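Local coordinates for epimerase (Methylomonas sp. DH-1, PDB 7CJ5) that catalyses the manganese-dependent epimerisation of ketoses at C3, acting most strongly on L-ribulose and also interconverting D-allulose and D-fructose, at the D-fructose site. Sequence-based numbering; all coordinates share one arbitrary frame.

The D-fructose site. Residues 12, 69-71, 110-111, 152, 158, 185, 188, 211, 217, 246, 248, 261. With FUD (D-fructose), chain B; MN (manganese (II) ion), chain C.
Extended backbone at the strand ends, as at Glu152 and Asp185, aims the metal ligands inward, whereas Arg217 reaches the pocket from a loop with positive phi (69°). D-fructose (FUD), almost wholly buried and in its open-chain form, illustrates how a metal and two carboxylates prepare a ketose for epimerisation. Its carbonyl O2 and 3-hydroxyl O3 chelate the manganese, with FUD O2 at 2.2 Å from MN, and Glu152, Asp185, His211 and Glu246 supply further ligands, giving an irregular shell of six observed donors. Glu152 and Glu246, the likely proton donor/acceptor pair, each bind metal through OE2 and turn OE1 to the substrate. Glu246 extends so that OE1 lies 3.3 Å from FUD C3 and hydrogen-bonds FUD O3 at 2.8 Å. The 4-hydroxyl FUD O4 approaches Glu152 OE1 from outside the carboxylate plane (2.6 Å). FUD O2 also accepts from His188 NE2 (3.0 Å) and Arg217 NH2, which, with the metal, would polarise the carbonyl and probably stabilise an enediolate. The Arg217 side chain, bent at chi3 (88°), lays its guanidinium under Phe248 CE2; NH1 and NH2 both donate in plane to FUD O1, which gives its hydrogen to the syn lone pair of Glu158 OE1 (2.5 Å). At the far end His12 NE2 takes the FUD O6 hydrogen exactly in its ring plane, and Ser69 OG hydrogen-bonds the same hydroxyl. The site occupies the C-terminal mouth of the TIM barrel, closed over by loop residues Phe248 and Leu261.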
loop_
_atom_site.group_PDB
_atom_site.type_symbol
_atom_site.label_atom_id
_atom_site.label_comp_id
_atom_site.label_asym_id
_atom_site.label_seq_id
_atom_site.Cartn_x
_atom_site.Cartn_y
_atom_site.Cartn_z
ATOM N N HIS A 12 10.059 -4.823 -17.453
ATOM C CA HIS A 12 9.162 -5.915 -17.003
ATOM C C HIS A 12 8.269 -6.324 -18.180
ATOM O O HIS A 12 7.626 -5.438 -18.768
ATOM C CB HIS A 12 8.346 -5.487 -15.781
ATOM C CG HIS A 12 7.790 -6.639 -15.016
ATOM N ND1 HIS A 12 6.833 -7.474 -15.546
ATOM C CD2 HIS A 12 8.055 -7.096 -13.773
ATOM C CE1 HIS A 12 6.513 -8.390 -14.653
ATOM N NE2 HIS A 12 7.252 -8.183 -13.552
ATOM N N SER A 69 11.031 -13.010 -12.803
ATOM C CA SER A 69 10.359 -12.761 -11.510
ATOM C C SER A 69 9.057 -13.550 -11.502
ATOM O O SER A 69 8.534 -13.908 -12.585
ATOM C CB SER A 69 10.126 -11.293 -11.273
ATOM O OG SER A 69 9.267 -10.749 -12.262
ATOM N N LEU A 70 8.543 -13.819 -10.319
ATOM C CA LEU A 70 7.176 -14.357 -10.184
ATOM C C LEU A 70 6.686 -14.038 -8.779
ATOM O O LEU A 70 7.520 -13.670 -7.923
ATOM C CB LEU A 70 7.198 -15.864 -10.452
ATOM C CG LEU A 70 8.071 -16.689 -9.514
ATOM C CD1 LEU A 70 7.308 -17.082 -8.259
ATOM C CD2 LEU A 70 8.602 -17.914 -10.224
ATOM N N GLY A 71 5.377 -14.152 -8.594
ATOM C CA GLY A 71 4.728 -14.274 -7.286
ATOM C C GLY A 71 4.025 -15.610 -7.203
ATOM O O GLY A 71 3.414 -16.030 -8.211
ATOM N N GLY A 110 11.557 -11.356 -7.218
ATOM C CA GLY A 110 10.125 -11.128 -6.975
ATOM C C GLY A 110 9.652 -11.818 -5.710
ATOM O O GLY A 110 10.485 -12.105 -4.811
ATOM N N VAL A 111 8.347 -12.056 -5.625
ATOM C CA VAL A 111 7.694 -12.598 -4.402
ATOM C C VAL A 111 7.717 -14.124 -4.524
ATOM O O VAL A 111 6.671 -14.743 -4.774
ATOM C CB VAL A 111 6.299 -11.978 -4.198
ATOM C CG1 VAL A 111 5.669 -12.398 -2.876
ATOM C CG2 VAL A 111 6.378 -10.459 -4.270
ATOM N N GLU A 152 12.074 -10.216 -3.054
ATOM C CA GLU A 152 11.493 -8.867 -3.229
ATOM C C GLU A 152 10.657 -8.502 -2.006
ATOM O O GLU A 152 9.579 -9.081 -1.822
ATOM C CB GLU A 152 10.626 -8.776 -4.475
ATOM C CG GLU A 152 10.288 -7.339 -4.811
ATOM C CD GLU A 152 9.371 -7.150 -6.003
ATOM O OE1 GLU A 152 8.982 -8.158 -6.616
ATOM O OE2 GLU A 152 9.064 -5.980 -6.322
ATOM N N GLU A 158 0.595 -6.942 0.111
ATOM C CA GLU A 158 1.077 -7.922 -0.899
ATOM C C GLU A 158 1.891 -9.047 -0.255
ATOM O O GLU A 158 2.091 -10.073 -0.941
ATOM C CB GLU A 158 1.848 -7.208 -2.006
ATOM C CG GLU A 158 0.974 -6.258 -2.812
ATOM C CD GLU A 158 1.625 -5.724 -4.073
ATOM O OE1 GLU A 158 2.537 -6.402 -4.591
ATOM O OE2 GLU A 158 1.232 -4.624 -4.520
ATOM N N ASP A 185 12.141 -2.480 -4.066
ATOM C CA ASP A 185 11.190 -1.920 -5.054
ATOM C C ASP A 185 10.720 -0.563 -4.533
ATOM O O ASP A 185 10.122 -0.537 -3.449
ATOM C CB ASP A 185 10.023 -2.885 -5.246
ATOM C CG ASP A 185 8.990 -2.405 -6.249
ATOM O OD1 ASP A 185 8.724 -1.194 -6.273
ATOM O OD2 ASP A 185 8.449 -3.255 -6.994
ATOM N N HIS A 188 7.069 -0.095 -3.216
ATOM C CA HIS A 188 6.857 -0.733 -1.894
ATOM C C HIS A 188 7.581 0.082 -0.815
ATOM O O HIS A 188 6.994 0.313 0.254
ATOM C CB HIS A 188 7.291 -2.205 -1.964
ATOM C CG HIS A 188 6.455 -2.996 -2.915
ATOM N ND1 HIS A 188 5.075 -3.094 -2.775
ATOM C CD2 HIS A 188 6.777 -3.700 -4.022
ATOM C CE1 HIS A 188 4.589 -3.847 -3.743
ATOM N NE2 HIS A 188 5.607 -4.212 -4.537
ATOM N N HIS A 211 13.701 -2.974 -8.345
ATOM C CA HIS A 211 12.530 -2.538 -9.140
ATOM C C HIS A 211 12.317 -1.037 -8.954
ATOM O O HIS A 211 12.345 -0.555 -7.805
ATOM C CB HIS A 211 11.274 -3.320 -8.765
ATOM C CG HIS A 211 11.207 -4.660 -9.410
ATOM N ND1 HIS A 211 10.138 -5.500 -9.227
ATOM C CD2 HIS A 211 12.068 -5.303 -10.232
ATOM C CE1 HIS A 211 10.334 -6.607 -9.906
ATOM N NE2 HIS A 211 11.521 -6.519 -10.530
ATOM N N ARG A 217 2.564 3.891 -9.371
ATOM C CA ARG A 217 3.022 2.928 -10.426
ATOM C C ARG A 217 2.794 3.487 -11.837
ATOM O O ARG A 217 2.802 2.692 -12.807
ATOM C CB ARG A 217 2.326 1.569 -10.316
ATOM C CG ARG A 217 2.119 1.086 -8.891
ATOM C CD ARG A 217 1.945 -0.417 -8.805
ATOM N NE ARG A 217 3.231 -1.084 -8.679
ATOM C CZ ARG A 217 3.409 -2.288 -8.156
ATOM N NH1 ARG A 217 2.375 -2.979 -7.725
ATOM N NH2 ARG A 217 4.622 -2.789 -8.055
ATOM N N GLU A 246 8.927 -1.258 -13.894
ATOM C CA GLU A 246 7.640 -1.980 -14.042
ATOM C C GLU A 246 6.452 -1.072 -13.733
ATOM O O GLU A 246 6.579 -0.115 -12.942
ATOM C CB GLU A 246 7.637 -3.206 -13.141
ATOM C CG GLU A 246 7.494 -2.862 -11.684
ATOM C CD GLU A 246 7.593 -4.055 -10.759
ATOM O OE1 GLU A 246 7.596 -5.199 -11.258
ATOM O OE2 GLU A 246 7.683 -3.831 -9.545
ATOM N N PHE A 248 1.723 -1.782 -14.297
ATOM C CA PHE A 248 0.723 -2.860 -14.491
ATOM C C PHE A 248 -0.599 -2.244 -14.937
ATOM O O PHE A 248 -1.314 -1.718 -14.074
ATOM C CB PHE A 248 0.594 -3.663 -13.193
ATOM C CG PHE A 248 1.910 -4.243 -12.747
ATOM C CD1 PHE A 248 2.431 -5.353 -13.389
ATOM C CD2 PHE A 248 2.655 -3.648 -11.743
ATOM C CE1 PHE A 248 3.655 -5.883 -13.012
ATOM C CE2 PHE A 248 3.884 -4.173 -11.369
ATOM C CZ PHE A 248 4.383 -5.286 -12.004
ATOM N N LEU A 261 -3.154 -6.616 -7.446
ATOM C CA LEU A 261 -2.379 -5.353 -7.312
ATOM C C LEU A 261 -3.347 -4.165 -7.164
ATOM O O LEU A 261 -2.868 -3.021 -6.949
ATOM C CB LEU A 261 -1.467 -5.202 -8.531
ATOM C CG LEU A 261 -0.390 -6.274 -8.665
ATOM C CD1 LEU A 261 0.549 -5.958 -9.816
ATOM C CD2 LEU A 261 0.383 -6.432 -7.369
HETATM C C1 FUD B . 4.152 -6.460 -7.333
HETATM C C2 FUD B . 5.558 -6.182 -7.789
HETATM C C3 FUD B . 6.116 -7.015 -8.915
HETATM C C4 FUD B . 5.760 -8.438 -8.533
HETATM C C5 FUD B . 5.933 -9.534 -9.583
HETATM C C6 FUD B . 6.373 -9.081 -10.961
HETATM O O1 FUD B . 3.624 -5.348 -6.607
HETATM O O2 FUD B . 6.213 -5.295 -7.259
HETATM O O3 FUD B . 7.532 -6.845 -9.023
HETATM O O4 FUD B . 6.543 -8.704 -7.385
HETATM O O5 FUD B . 6.806 -10.542 -9.076
HETATM O O6 FUD B . 6.434 -10.260 -11.808
HETATM MN MN MN C . 8.319 -5.041 -7.942
#